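Local coordinates for protein glycosyl hydrolase (Bacteroides ovatus, PDB 3QC2) that belongs to the glycosyl hydrolases and probably adopts the five-bladed beta-propeller fold of its clan, at residues Y38-K43 and Y106-S111; D44-E49 and A71-G76; N62-V67 and T90-T95; C250-I255 and E327-F332. All blocks are in the same frame, centred on the assembly; numbering follows the deposited sequence. Where two conformers were deposited one is given.

Overall arrangement
Contacts 1 and 2 lie towards the periphery, contact 3 lies further in, and contact 4 is buried near the chain centre. Contacts 1 and 2 share the small hairpin of strands 37-39 and 44-46 and touch each other through it. Contacts 2 and 3 both use strand 64-72, at different ends, with centres about 26 Å apart. Contact 3 is true strand pairing, with backbone hydrogen bonds. The others have no direct hydrogen bond between their segments, although a water bridges contact 2. Contact 1 is loop packing at the surface; contact 4 joins two sheets by apolar contacts. Ile65 of contact 3 packs on Val330 and Phe332 of contact 4.

Contact 1 of 4, residues Y38-K43 and Y106-S111; sequences YCPLTK and YPDNDS
Leu41 and Pro40 press against the loop of residues 106-111 at the surface of the protein. The Leu41 side chain makes the broader contact. Its CB points toward the 106-111 loop. CG lies anti to the carbonyl carbon (chi1 -65°) and comes within 3.9 Å of Asp108 CA. The two methyls then lie along the main chain of Asp108. CD1 sits 3.7 Å from Pro107 C and also touches the proline ring at CB. CD2 lies at the other end of Asp108, 3.6 Å from Asn109 N. The leucine tip thus covers main chain as much as side chain. Pro40 packs beside it. Its CG approaches Asp108 OD1 closely, at 3.0 Å, and the two side chains cross at about a right angle. The same CG is 4.2 Å from Tyr106 CE1 and meets that ring obliquely. No hydrogen bond joins the two segments; the contact is van der Waals packing. Each segment is folded on itself: Lys43 N bonds to Cys39 O, Thr42 N bonds to Cys39 SG, and Asn109 is the centre of an inverse gamma turn. Trp117 touches both Leu41 and Pro107, and Lys161 forms a salt bridge with Asp110. The arrangement is the short connection of the hairpin of strands 37-39 and 44-46, lying on the irregular loop that runs from strand 98-99 to helix 113-116.

Contact 2 of 4, residues D44-E49 and A71-G76; sequences DSIAWE and AEDKSG
Trp48 and Ala71 meet in a partly buried contact of mixed character, where the loop after strand 44-46 crosses the end of strand 64-72. Strand 64-72 belongs to a four-stranded antiparallel sheet, consistent with one blade of a beta-propeller. The apolar part gathers round the Ala71 methyl. Trp48 CG stands between the backbone N and the carbonyl carbon (chi1 69°), which places the six-membered ring against Ala71. Trp48 CZ3 lies 3.6 Å from Ala71 CB, with the ring oblique to it. Glu49 CB touches the same methyl at 3.7 Å. Glu49 CG lies over the centre of the indole, 3.7 Å above its plane. The polar ends are held by other parts of the chain. Trp48 NE1 bonds to Lys101 O. Glu49 OE1 forms a salt bridge with Arg99 and also bonds to Tyr69 OH, while OE2 bonds to Thr35 OG1. These partners should fix both the indole and the carboxylate. Ala47 is the centre of an inverse gamma turn, which turns the chain just after the strand. Asp73 comes up beside this turn. Its CB lies 3.4 Å from Ala47 O, and its CA makes a CA-H...O contact with the same oxygen. No direct hydrogen bond links the segments. Instead a water bridges two carbonyls, lying 2.6 Å from Trp48 O and 3.1 Å from Ala71 O.

Contact 3 of 4, residues N62-V67 and T90-T95; sequences NGEIVV and TSTDGT
Ile65 and Ser91 form an antiparallel hydrogen-bonded pair in the beta hairpin of strands 64-72 and 84-91. Ile65 N bonds to Ser91 O at 2.9 Å, and Ser91 N bonds back to Ile65 O at 2.8 Å. The next pair, Val66 with Thr90, is non-hydrogen-bonded, and Thr90 CA makes a CA-H...O contact with Ile65 O. Glu64 reaches across at the strand end. Its chain is extended beyond CG. In one of two conformers, so less surely, Thr90 OG1 donates to Glu64 OE1 at 2.7 Å from above the carboxylate plane. Glu64 OE2 lies 3.6 Å from Thr92 CG2, the two side chains running alongside each other. The two strands are the inner pair of a four-stranded antiparallel sheet, as in a propeller blade. The chain leaves strand 84-91 through an ST motif. Ser91 OG, anti to its backbone N (chi1 175°), accepts from Gly94 N at 2.8 Å and from Asp93 N. Asp93 OD1 then accepts from Thr95 N in an Asx turn. Gly94 has positive phi, and its CA lies 3.5 Å from Ile65 CD1. A CB there would be tight against that methyl. Ile65 also packs on Tyr337 and Tyr339 of the neighbouring sheet, and Tyr339 OH bonds to Gly94 O.

Contact 4 of 4, residues C250-I255 and E327-F332; sequences CGPPAI and EGMVYF
Pro252 packs closely against the backbone of Glu327 and against CB and SE of Met329, a selenomethionine, near the centre of the chain. This is the tight part of the contact. Pro252 CA lies 3.3 Å from Glu327 O in a CA-H...O contact, and CB is almost as near to the same oxygen. The proline CB also meets Met329 CB at 3.9 Å. The two side chains cross obliquely, and Pro252 CG comes 4.0 Å from the Met329 SE atom. Met329 CG is anti to the backbone N (chi1 -168°) and the chain stays extended beyond it. This sets the selenium beside both the proline ring and Ile255. Here the fit is looser: Ile255 CD1 is 4.3 Å from Met329 SE. Pro253 CD, at 4.3 Å from Glu327 O, is a similarly distant neighbour. The looser side does not face solvent, since every touching residue is buried. Leu264 of strand 260-268 packs on Pro252, Ile255 and Met329. No hydrogen bond crosses between the segments. The polar backbone is met from other directions: Gly251 O accepts from Arg125 NE and is also bonded to Ser183 OG. Gly251 itself suits its bend, because a CB there would clash with Pro252 CD. Glu327 and Gly328 both face Tyr339 in a classic beta bulge. Apolar contact between strands of two separate sheets near the centre of the chain is consistent with the five-bladed beta-propeller of this clan.

Contact 1 of 4, residues Y38-K43 and Y106-S111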
loop_
_atom_site.group_PDB
_atom_site.type_symbol
_atom_site.label_atom_id
_atom_site.label_comp_id
_atom_site.label_asym_id
_atom_site.label_seq_id
_atom_site.Cartn_x
_atom_site.Cartn_y
_atom_site.Cartn_z
ATOM N N TYR A 38 -6.196 -21.257 -13.989
ATOM C CA TYR A 38 -6.861 -21.133 -15.285
ATOM C C TYR A 38 -7.410 -19.709 -15.441
ATOM O O TYR A 38 -8.453 -19.351 -14.843
ATOM C CB TYR A 38 -7.989 -22.145 -15.453
ATOM C CG TYR A 38 -8.611 -22.084 -16.841
ATOM C CD1 TYR A 38 -8.064 -22.810 -17.902
ATOM C CD2 TYR A 38 -9.729 -21.278 -17.098
ATOM C CE1 TYR A 38 -8.620 -22.749 -19.183
ATOM C CE2 TYR A 38 -10.294 -21.212 -18.376
ATOM C CZ TYR A 38 -9.737 -21.946 -19.412
ATOM O OH TYR A 38 -10.291 -21.880 -20.666
ATOM N N CYS A 39 -6.707 -18.901 -16.233
ATOM C CA CYS A 39 -7.110 -17.524 -16.487
ATOM C C CYS A 39 -8.262 -17.511 -17.495
ATOM O O CYS A 39 -8.089 -17.956 -18.634
ATOM C CB CYS A 39 -5.935 -16.711 -17.020
ATOM S SG CYS A 39 -6.344 -15.027 -17.414
ATOM N N PRO A 40 -9.441 -16.989 -17.082
ATOM C CA PRO A 40 -10.614 -16.967 -17.959
ATOM C C PRO A 40 -10.461 -16.072 -19.207
ATOM O O PRO A 40 -11.162 -16.289 -20.201
ATOM C CB PRO A 40 -11.730 -16.440 -17.039
ATOM C CG PRO A 40 -11.034 -15.683 -15.993
ATOM C CD PRO A 40 -9.707 -16.320 -15.796
ATOM N N LEU A 41 -9.561 -15.080 -19.142
ATOM C CA LEU A 41 -9.309 -14.177 -20.272
ATOM C C LEU A 41 -8.252 -14.758 -21.221
ATOM O O LEU A 41 -8.382 -14.641 -22.436
ATOM C CB LEU A 41 -8.889 -12.787 -19.779
ATOM C CG LEU A 41 -9.951 -12.010 -18.992
ATOM C CD1 LEU A 41 -9.406 -10.661 -18.555
ATOM C CD2 LEU A 41 -11.219 -11.824 -19.825
ATOM N N THR A 42 -7.208 -15.381 -20.658
ATOM C CA THR A 42 -6.162 -16.020 -21.474
ATOM C C THR A 42 -6.677 -17.355 -22.069
ATOM O O THR A 42 -6.180 -17.806 -23.098
ATOM C CB THR A 42 -4.888 -16.308 -20.649
ATOM O OG1 THR A 42 -4.522 -15.151 -19.897
ATOM C CG2 THR A 42 -3.724 -16.718 -21.558
ATOM N N LYS A 43 -7.679 -17.965 -21.405
ATOM C CA LYS A 43 -8.249 -19.275 -21.811
ATOM C C LYS A 43 -7.202 -20.405 -21.679
ATOM O O LYS A 43 -7.201 -21.352 -22.467
ATOM C CB LYS A 43 -8.792 -19.240 -23.261
ATOM C CG LYS A 43 -9.874 -18.197 -23.541
ATOM C CD LYS A 43 -11.225 -18.575 -22.935
ATOM C CE LYS A 43 -12.330 -17.617 -23.445
ATOM N NZ LYS A 43 -13.708 -18.051 -23.062
ATOM N N TYR A 106 -8.642 -11.099 -9.647
ATOM C CA TYR A 106 -7.980 -11.023 -10.941
ATOM C C TYR A 106 -8.899 -10.429 -12.014
ATOM O O TYR A 106 -10.104 -10.318 -11.803
ATOM C CB TYR A 106 -7.552 -12.439 -11.349
ATOM C CG TYR A 106 -8.652 -13.481 -11.144
ATOM C CD1 TYR A 106 -9.578 -13.750 -12.148
ATOM C CD2 TYR A 106 -8.769 -14.184 -9.929
ATOM C CE1 TYR A 106 -10.590 -14.693 -11.966
ATOM C CE2 TYR A 106 -9.777 -15.121 -9.735
ATOM C CZ TYR A 106 -10.687 -15.374 -10.761
ATOM O OH TYR A 106 -11.688 -16.297 -10.590
ATOM N N PRO A 107 -8.323 -10.009 -13.166
ATOM C CA PRO A 107 -9.172 -9.519 -14.251
ATOM C C PRO A 107 -9.946 -10.692 -14.845
ATOM O O PRO A 107 -9.410 -11.801 -14.949
ATOM C CB PRO A 107 -8.171 -8.944 -15.256
ATOM C CG PRO A 107 -6.891 -9.603 -14.940
ATOM C CD PRO A 107 -6.890 -9.854 -13.481
ATOM N N ASP A 108 -11.186 -10.452 -15.230
ATOM C CA ASP A 108 -12.043 -11.506 -15.728
ATOM C C ASP A 108 -13.035 -10.905 -16.702
ATOM O O ASP A 108 -13.097 -9.669 -16.851
ATOM C CB ASP A 108 -12.772 -12.135 -14.517
ATOM C CG ASP A 108 -13.463 -13.442 -14.839
ATOM O OD1 ASP A 108 -13.476 -13.870 -16.021
ATOM O OD2 ASP A 108 -14.000 -14.055 -13.896
ATOM N N ASN A 109 -13.813 -11.755 -17.373
ATOM C CA ASN A 109 -14.826 -11.280 -18.310
ATOM C C ASN A 109 -16.010 -10.643 -17.533
ATOM O O ASN A 109 -17.131 -11.153 -17.535
ATOM C CB ASN A 109 -15.303 -12.419 -19.227
ATOM C CG ASN A 109 -16.131 -11.907 -20.430
ATOM O OD1 ASN A 109 -16.048 -10.720 -20.816
ATOM N ND2 ASN A 109 -16.913 -12.799 -21.025
ATOM N N ASP A 110 -15.726 -9.518 -16.881
ATOM C CA ASP A 110 -16.708 -8.796 -16.082
ATOM C C ASP A 110 -16.765 -7.340 -16.553
ATOM O O ASP A 110 -16.168 -6.999 -17.575
ATOM C CB ASP A 110 -16.361 -8.918 -14.572
ATOM C CG ASP A 110 -14.939 -8.416 -14.234
ATOM O OD1 ASP A 110 -14.400 -7.549 -14.977
ATOM O OD2 ASP A 110 -14.374 -8.897 -13.213
ATOM N N SER A 111 -17.469 -6.489 -15.812
ATOM C CA SER A 111 -17.635 -5.081 -16.198
ATOM C C SER A 111 -16.325 -4.232 -16.281
ATOM O O SER A 111 -16.322 -3.171 -16.917
ATOM C CB SER A 111 -18.616 -4.396 -15.244
ATOM O OG SER A 111 -18.112 -4.379 -13.917
#

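Contact 2 of 4, residues D44-E49 and A71-G76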
loop_
_atom_site.group_PDB
_atom_site.type_symbol
_atom_site.label_atom_id
_atom_site.label_comp_id
_atom_site.label_asym_id
_atom_site.label_seq_id
_atom_site.Cartn_x
_atom_site.Cartn_y
_atom_site.Cartn_z
ATOM N N ASP A 44 -6.320 -20.302 -20.687
ATOM C CA ASP A 44 -5.270 -21.319 -20.488
ATOM C C ASP A 44 -4.682 -21.236 -19.079
ATOM O O ASP A 44 -4.803 -20.217 -18.422
ATOM C CB ASP A 44 -4.146 -21.127 -21.531
ATOM C CG ASP A 44 -3.209 -22.345 -21.635
ATOM O OD1 ASP A 44 -3.698 -23.502 -21.538
ATOM O OD2 ASP A 44 -1.990 -22.134 -21.838
ATOM N N SER A 45 -4.051 -22.316 -18.624
ATOM C CA SER A 45 -3.424 -22.331 -17.299
ATOM C C SER A 45 -2.124 -21.546 -17.329
ATOM O O SER A 45 -1.383 -21.614 -18.295
ATOM C CB SER A 45 -3.165 -23.771 -16.821
ATOM O OG SER A 45 -4.382 -24.461 -16.599
ATOM N N ILE A 46 -1.865 -20.784 -16.264
ATOM C CA ILE A 46 -0.636 -19.994 -16.155
ATOM C C ILE A 46 -0.048 -20.013 -14.737
ATOM O O ILE A 46 -0.785 -20.109 -13.739
ATOM C CB ILE A 46 -0.858 -18.499 -16.565
ATOM C CG1 ILE A 46 -1.908 -17.830 -15.664
ATOM C CG2 ILE A 46 -1.257 -18.388 -18.050
ATOM C CD1 ILE A 46 -2.081 -16.392 -15.950
ATOM N N ALA A 47 1.287 -19.905 -14.666
ATOM C CA ALA A 47 2.007 -19.838 -13.402
ATOM C C ALA A 47 1.904 -18.399 -12.901
ATOM O O ALA A 47 2.870 -17.626 -12.945
ATOM C CB ALA A 47 3.459 -20.248 -13.590
ATOM N N TRP A 48 0.716 -18.076 -12.410
ATOM C CA TRP A 48 0.333 -16.732 -11.961
ATOM C C TRP A 48 1.220 -16.018 -10.877
ATOM O O TRP A 48 1.100 -14.800 -10.697
ATOM C CB TRP A 48 -1.120 -16.781 -11.461
ATOM C CG TRP A 48 -1.289 -17.564 -10.183
ATOM C CD1 TRP A 48 -1.352 -18.919 -10.049
ATOM C CD2 TRP A 48 -1.425 -17.025 -8.869
ATOM N NE1 TRP A 48 -1.505 -19.255 -8.732
ATOM C CE2 TRP A 48 -1.558 -18.109 -7.985
ATOM C CE3 TRP A 48 -1.447 -15.728 -8.354
ATOM C CZ2 TRP A 48 -1.715 -17.936 -6.599
ATOM C CZ3 TRP A 48 -1.602 -15.556 -6.977
ATOM C CH2 TRP A 48 -1.734 -16.656 -6.121
ATOM N N GLU A 49 2.064 -16.759 -10.168
ATOM C CA GLU A 49 2.910 -16.170 -9.117
ATOM C C GLU A 49 4.361 -16.668 -9.196
ATOM O O GLU A 49 5.051 -16.773 -8.175
ATOM C CB GLU A 49 2.303 -16.476 -7.727
ATOM C CG GLU A 49 2.094 -17.988 -7.434
ATOM C CD GLU A 49 1.545 -18.285 -6.002
ATOM O OE1 GLU A 49 1.422 -17.356 -5.198
ATOM O OE2 GLU A 49 1.258 -19.470 -5.700
ATOM N N ALA A 71 0.741 -10.628 -7.282
ATOM C CA ALA A 71 1.509 -11.701 -7.904
ATOM C C ALA A 71 1.538 -11.532 -9.414
ATOM O O ALA A 71 0.526 -11.162 -10.025
ATOM C CB ALA A 71 0.912 -13.029 -7.549
ATOM N N GLU A 72 2.695 -11.817 -10.019
ATOM C CA GLU A 72 2.865 -11.702 -11.475
ATOM C C GLU A 72 3.519 -12.913 -12.101
ATOM O O GLU A 72 4.423 -13.530 -11.515
ATOM C CB GLU A 72 3.728 -10.481 -11.826
ATOM C CG GLU A 72 3.071 -9.136 -11.619
ATOM C CD GLU A 72 4.019 -7.975 -11.908
ATOM O OE1 GLU A 72 5.252 -8.188 -11.904
ATOM O OE2 GLU A 72 3.536 -6.851 -12.117
ATOM N N ASP A 73 3.047 -13.228 -13.310
ATOM C CA ASP A 73 3.597 -14.329 -14.126
ATOM C C ASP A 73 4.754 -13.767 -14.964
ATOM O O ASP A 73 5.021 -12.560 -14.947
ATOM C CB ASP A 73 2.508 -14.924 -15.057
ATOM C CG ASP A 73 3.051 -16.065 -15.988
ATOM O OD1 ASP A 73 4.024 -16.761 -15.599
ATOM O OD2 ASP A 73 2.501 -16.246 -17.098
ATOM N N LYS A 74 5.458 -14.648 -15.683
ATOM C CA LYS A 74 6.553 -14.224 -16.572
ATOM C C LYS A 74 5.982 -13.872 -17.994
ATOM O O LYS A 74 6.731 -13.875 -19.003
ATOM C CB LYS A 74 7.613 -15.321 -16.680
ATOM C CG LYS A 74 8.290 -15.687 -15.355
ATOM C CD LYS A 74 9.194 -16.918 -15.549
ATOM C CE LYS A 74 9.811 -17.421 -14.233
ATOM N NZ LYS A 74 10.839 -16.490 -13.687
ATOM N N SER A 75 4.660 -13.560 -18.057
ATOM C CA SER A 75 3.956 -13.196 -19.328
ATOM C C SER A 75 4.557 -11.960 -20.070
ATOM O O SER A 75 4.209 -11.703 -21.239
ATOM C CB SER A 75 2.448 -12.949 -19.057
ATOM O OG SER A 75 2.240 -11.861 -18.134
ATOM N N GLY A 76 5.433 -11.202 -19.385
ATOM C CA GLY A 76 6.078 -10.015 -19.975
ATOM C C GLY A 76 7.551 -9.864 -19.610
ATOM O O GLY A 76 8.117 -10.681 -18.846
HETATM O O HOH W 1 -0.718 -13.346 -11.815
#

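Contact 3 of 4, residues N62-V67 and T90-T95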
loop_
_atom_site.group_PDB
_atom_site.type_symbol
_atom_site.label_atom_id
_atom_site.label_comp_id
_atom_site.label_asym_id
_atom_site.label_seq_id
_atom_site.Cartn_x
_atom_site.Cartn_y
_atom_site.Cartn_z
ATOM N N ASN A 62 -11.041 -13.040 11.546
ATOM C CA ASN A 62 -11.179 -14.252 12.385
ATOM C C ASN A 62 -9.985 -14.536 13.290
ATOM O O ASN A 62 -9.512 -15.669 13.368
ATOM C CB ASN A 62 -11.471 -15.491 11.502
ATOM C CG ASN A 62 -12.938 -15.646 11.173
ATOM O OD1 ASN A 62 -13.693 -14.655 11.067
ATOM N ND2 ASN A 62 -13.368 -16.905 11.012
ATOM N N GLY A 63 -9.500 -13.505 13.974
ATOM C CA GLY A 63 -8.347 -13.652 14.878
ATOM C C GLY A 63 -7.029 -14.010 14.175
ATOM O O GLY A 63 -6.101 -14.499 14.812
ATOM N N GLU A 64 -6.959 -13.758 12.862
ATOM C CA GLU A 64 -5.756 -14.055 12.060
ATOM C C GLU A 64 -5.425 -12.913 11.146
ATOM O O GLU A 64 -6.304 -12.144 10.764
ATOM C CB GLU A 64 -5.985 -15.298 11.204
ATOM C CG GLU A 64 -6.103 -16.584 11.986
ATOM C CD GLU A 64 -6.293 -17.809 11.084
ATOM O OE1 GLU A 64 -6.612 -17.631 9.877
ATOM O OE2 GLU A 64 -6.140 -18.950 11.585
ATOM N N ILE A 65 -4.152 -12.804 10.784
ATOM C CA ILE A 65 -3.711 -11.788 9.843
ATOM C C ILE A 65 -3.822 -12.346 8.429
ATOM O O ILE A 65 -3.237 -13.381 8.132
ATOM C CB ILE A 65 -2.253 -11.381 10.084
ATOM C CG1 ILE A 65 -2.117 -10.659 11.424
ATOM C CG2 ILE A 65 -1.742 -10.483 8.914
ATOM C CD1 ILE A 65 -0.704 -10.253 11.762
ATOM N N VAL A 66 -4.585 -11.667 7.570
ATOM C CA VAL A 66 -4.733 -12.069 6.166
ATOM C C VAL A 66 -3.988 -11.076 5.281
ATOM O O VAL A 66 -4.090 -9.859 5.466
ATOM C CB VAL A 66 -6.209 -12.126 5.728
ATOM C CG1 VAL A 66 -6.325 -12.270 4.217
ATOM C CG2 VAL A 66 -6.938 -13.271 6.432
ATOM N N VAL A 67 -3.228 -11.601 4.337
ATOM C CA VAL A 67 -2.503 -10.795 3.401
ATOM C C VAL A 67 -2.937 -11.125 1.980
ATOM O O VAL A 67 -3.095 -12.288 1.634
ATOM C CB VAL A 67 -0.955 -11.018 3.524
ATOM C CG1 VAL A 67 -0.233 -10.600 2.246
ATOM C CG2 VAL A 67 -0.390 -10.283 4.755
ATOM N N THR A 90 -2.912 -16.458 4.880
ATOM C CA THR A 90 -3.364 -16.239 6.252
ATOM C C THR A 90 -2.256 -16.616 7.232
ATOM O O THR A 90 -1.422 -17.479 6.936
ATOM C CB THR A 90 -4.660 -17.055 6.551
ATOM O OG1 THR A 90 -5.189 -16.681 7.826
ATOM C CG2 THR A 90 -4.392 -18.545 6.518
ATOM N N SER A 91 -2.246 -15.965 8.398
ATOM C CA SER A 91 -1.233 -16.236 9.430
ATOM C C SER A 91 -1.792 -16.125 10.850
ATOM O O SER A 91 -2.640 -15.268 11.128
ATOM C CB SER A 91 -0.073 -15.263 9.284
ATOM O OG SER A 91 0.866 -15.426 10.336
ATOM N N THR A 92 -1.294 -16.978 11.746
ATOM C CA THR A 92 -1.705 -16.958 13.157
ATOM C C THR A 92 -0.728 -16.163 14.024
ATOM O O THR A 92 -1.044 -15.837 15.171
ATOM C CB THR A 92 -1.799 -18.398 13.760
ATOM O OG1 THR A 92 -0.514 -19.033 13.696
ATOM C CG2 THR A 92 -2.848 -19.256 13.009
ATOM N N ASP A 93 0.456 -15.859 13.482
ATOM C CA ASP A 93 1.502 -15.148 14.249
ATOM C C ASP A 93 2.071 -13.890 13.558
ATOM O O ASP A 93 2.939 -13.218 14.121
ATOM C CB ASP A 93 2.643 -16.125 14.571
ATOM C CG ASP A 93 3.318 -16.705 13.300
ATOM O OD1 ASP A 93 2.971 -16.278 12.171
ATOM O OD2 ASP A 93 4.198 -17.576 13.449
ATOM N N GLY A 94 1.591 -13.588 12.343
ATOM C CA GLY A 94 2.056 -12.415 11.576
ATOM C C GLY A 94 3.382 -12.577 10.814
ATOM O O GLY A 94 3.780 -11.671 10.065
ATOM N N THR A 95 4.055 -13.720 10.993
ATOM C CA THR A 95 5.361 -13.979 10.367
ATOM C C THR A 95 5.409 -15.235 9.461
ATOM O O THR A 95 6.258 -15.322 8.581
ATOM C CB THR A 95 6.449 -14.109 11.441
ATOM O OG1 THR A 95 6.097 -15.155 12.360
ATOM C CG2 THR A 95 6.599 -12.797 12.204
#

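Contact 4 of 4, residues C250-I255 and E327-F332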
loop_
_atom_site.group_PDB
_atom_site.type_symbol
_atom_site.label_atom_id
_atom_site.label_comp_id
_atom_site.label_asym_id
_atom_site.label_seq_id
_atom_site.Cartn_x
_atom_site.Cartn_y
_atom_site.Cartn_z
ATOM N N CYS A 250 1.362 7.208 -1.118
ATOM C CA CYS A 250 0.638 6.693 0.012
ATOM C C CYS A 250 0.934 5.203 0.253
ATOM O O CYS A 250 0.961 4.413 -0.678
ATOM C CB CYS A 250 -0.864 6.903 -0.199
ATOM S SG CYS A 250 -1.389 8.612 -0.153
ATOM N N GLY A 251 1.174 4.854 1.511
ATOM C CA GLY A 251 1.465 3.472 1.900
ATOM C C GLY A 251 0.206 2.798 2.427
ATOM O O GLY A 251 -0.819 2.786 1.747
ATOM N N PRO A 252 0.268 2.232 3.643
ATOM C CA PRO A 252 -0.926 1.593 4.196
ATOM C C PRO A 252 -1.983 2.633 4.629
ATOM O O PRO A 252 -1.727 3.843 4.529
ATOM C CB PRO A 252 -0.382 0.811 5.398
ATOM C CG PRO A 252 0.862 1.438 5.747
ATOM C CD PRO A 252 1.416 2.141 4.556
ATOM N N PRO A 253 -3.178 2.165 5.084
ATOM C CA PRO A 253 -4.225 3.074 5.543
ATOM C C PRO A 253 -3.724 4.047 6.613
ATOM O O PRO A 253 -2.879 3.676 7.435
ATOM C CB PRO A 253 -5.280 2.122 6.131
ATOM C CG PRO A 253 -5.150 0.900 5.344
ATOM C CD PRO A 253 -3.665 0.773 5.024
ATOM N N ALA A 254 -4.230 5.283 6.578
ATOM C CA ALA A 254 -3.846 6.315 7.546
ATOM C C ALA A 254 -4.493 5.998 8.903
ATOM O O ALA A 254 -5.587 5.437 8.947
ATOM C CB ALA A 254 -4.277 7.692 7.050
ATOM N N ILE A 255 -3.800 6.360 9.998
ATOM C CA ILE A 255 -4.272 6.080 11.372
ATOM C C ILE A 255 -4.473 7.354 12.218
ATOM O O ILE A 255 -3.532 8.120 12.459
ATOM C CB ILE A 255 -3.280 5.148 12.169
ATOM C CG1 ILE A 255 -2.924 3.889 11.373
ATOM C CG2 ILE A 255 -3.870 4.761 13.513
ATOM C CD1 ILE A 255 -1.982 4.130 10.239
ATOM N N GLU A 327 2.869 -1.081 2.532
ATOM C CA GLU A 327 1.499 -1.090 2.015
ATOM C C GLU A 327 0.449 -1.773 2.914
ATOM O O GLU A 327 -0.751 -1.446 2.820
ATOM C CB GLU A 327 1.540 -1.757 0.640
ATOM C CG GLU A 327 0.284 -1.675 -0.186
ATOM C CD GLU A 327 0.534 -2.126 -1.640
ATOM O OE1 GLU A 327 1.670 -2.010 -2.112
ATOM O OE2 GLU A 327 -0.404 -2.576 -2.295
ATOM N N GLY A 328 0.885 -2.720 3.758
ATOM C CA GLY A 328 -0.020 -3.443 4.680
ATOM C C GLY A 328 0.404 -3.221 6.114
ATOM O O GLY A 328 1.611 -3.103 6.407
HETATM N N MSE A 329 -0.566 -3.194 7.025
HETATM C CA MSE A 329 -0.278 -2.921 8.424
HETATM C C MSE A 329 -1.414 -3.438 9.319
HETATM O O MSE A 329 -2.579 -3.132 9.081
HETATM C CB MSE A 329 -0.098 -1.416 8.581
HETATM C CG MSE A 329 0.465 -0.955 9.872
HETATM SE SE MSE A 329 0.896 0.968 9.754
HETATM C CE MSE A 329 1.393 1.221 11.612
ATOM N N VAL A 330 -1.068 -4.218 10.343
ATOM C CA VAL A 330 -2.072 -4.804 11.221
ATOM C C VAL A 330 -1.688 -4.727 12.696
ATOM O O VAL A 330 -0.575 -5.068 13.071
ATOM C CB VAL A 330 -2.317 -6.314 10.880
ATOM C CG1 VAL A 330 -3.506 -6.838 11.655
ATOM C CG2 VAL A 330 -2.544 -6.525 9.368
ATOM N N TYR A 331 -2.625 -4.271 13.526
ATOM C CA TYR A 331 -2.429 -4.243 14.968
ATOM C C TYR A 331 -2.902 -5.602 15.438
ATOM O O TYR A 331 -4.098 -5.903 15.399
ATOM C CB TYR A 331 -3.230 -3.117 15.605
ATOM C CG TYR A 331 -2.981 -2.940 17.084
ATOM C CD1 TYR A 331 -1.699 -2.708 17.565
ATOM C CD2 TYR A 331 -4.038 -2.942 18.001
ATOM C CE1 TYR A 331 -1.463 -2.525 18.919
ATOM C CE2 TYR A 331 -3.812 -2.750 19.351
ATOM C CZ TYR A 331 -2.522 -2.542 19.805
ATOM O OH TYR A 331 -2.280 -2.357 21.144
ATOM N N PHE A 332 -1.959 -6.429 15.874
ATOM C CA PHE A 332 -2.252 -7.810 16.233
ATOM C C PHE A 332 -1.497 -8.198 17.479
ATOM O O PHE A 332 -0.285 -8.055 17.538
ATOM C CB PHE A 332 -1.849 -8.702 15.044
ATOM C CG PHE A 332 -2.203 -10.161 15.203
ATOM C CD1 PHE A 332 -3.540 -10.586 15.125
ATOM C CD2 PHE A 332 -1.203 -11.120 15.370
ATOM C CE1 PHE A 332 -3.866 -11.928 15.246
ATOM C CE2 PHE A 332 -1.528 -12.482 15.492
ATOM C CZ PHE A 332 -2.853 -12.883 15.428
#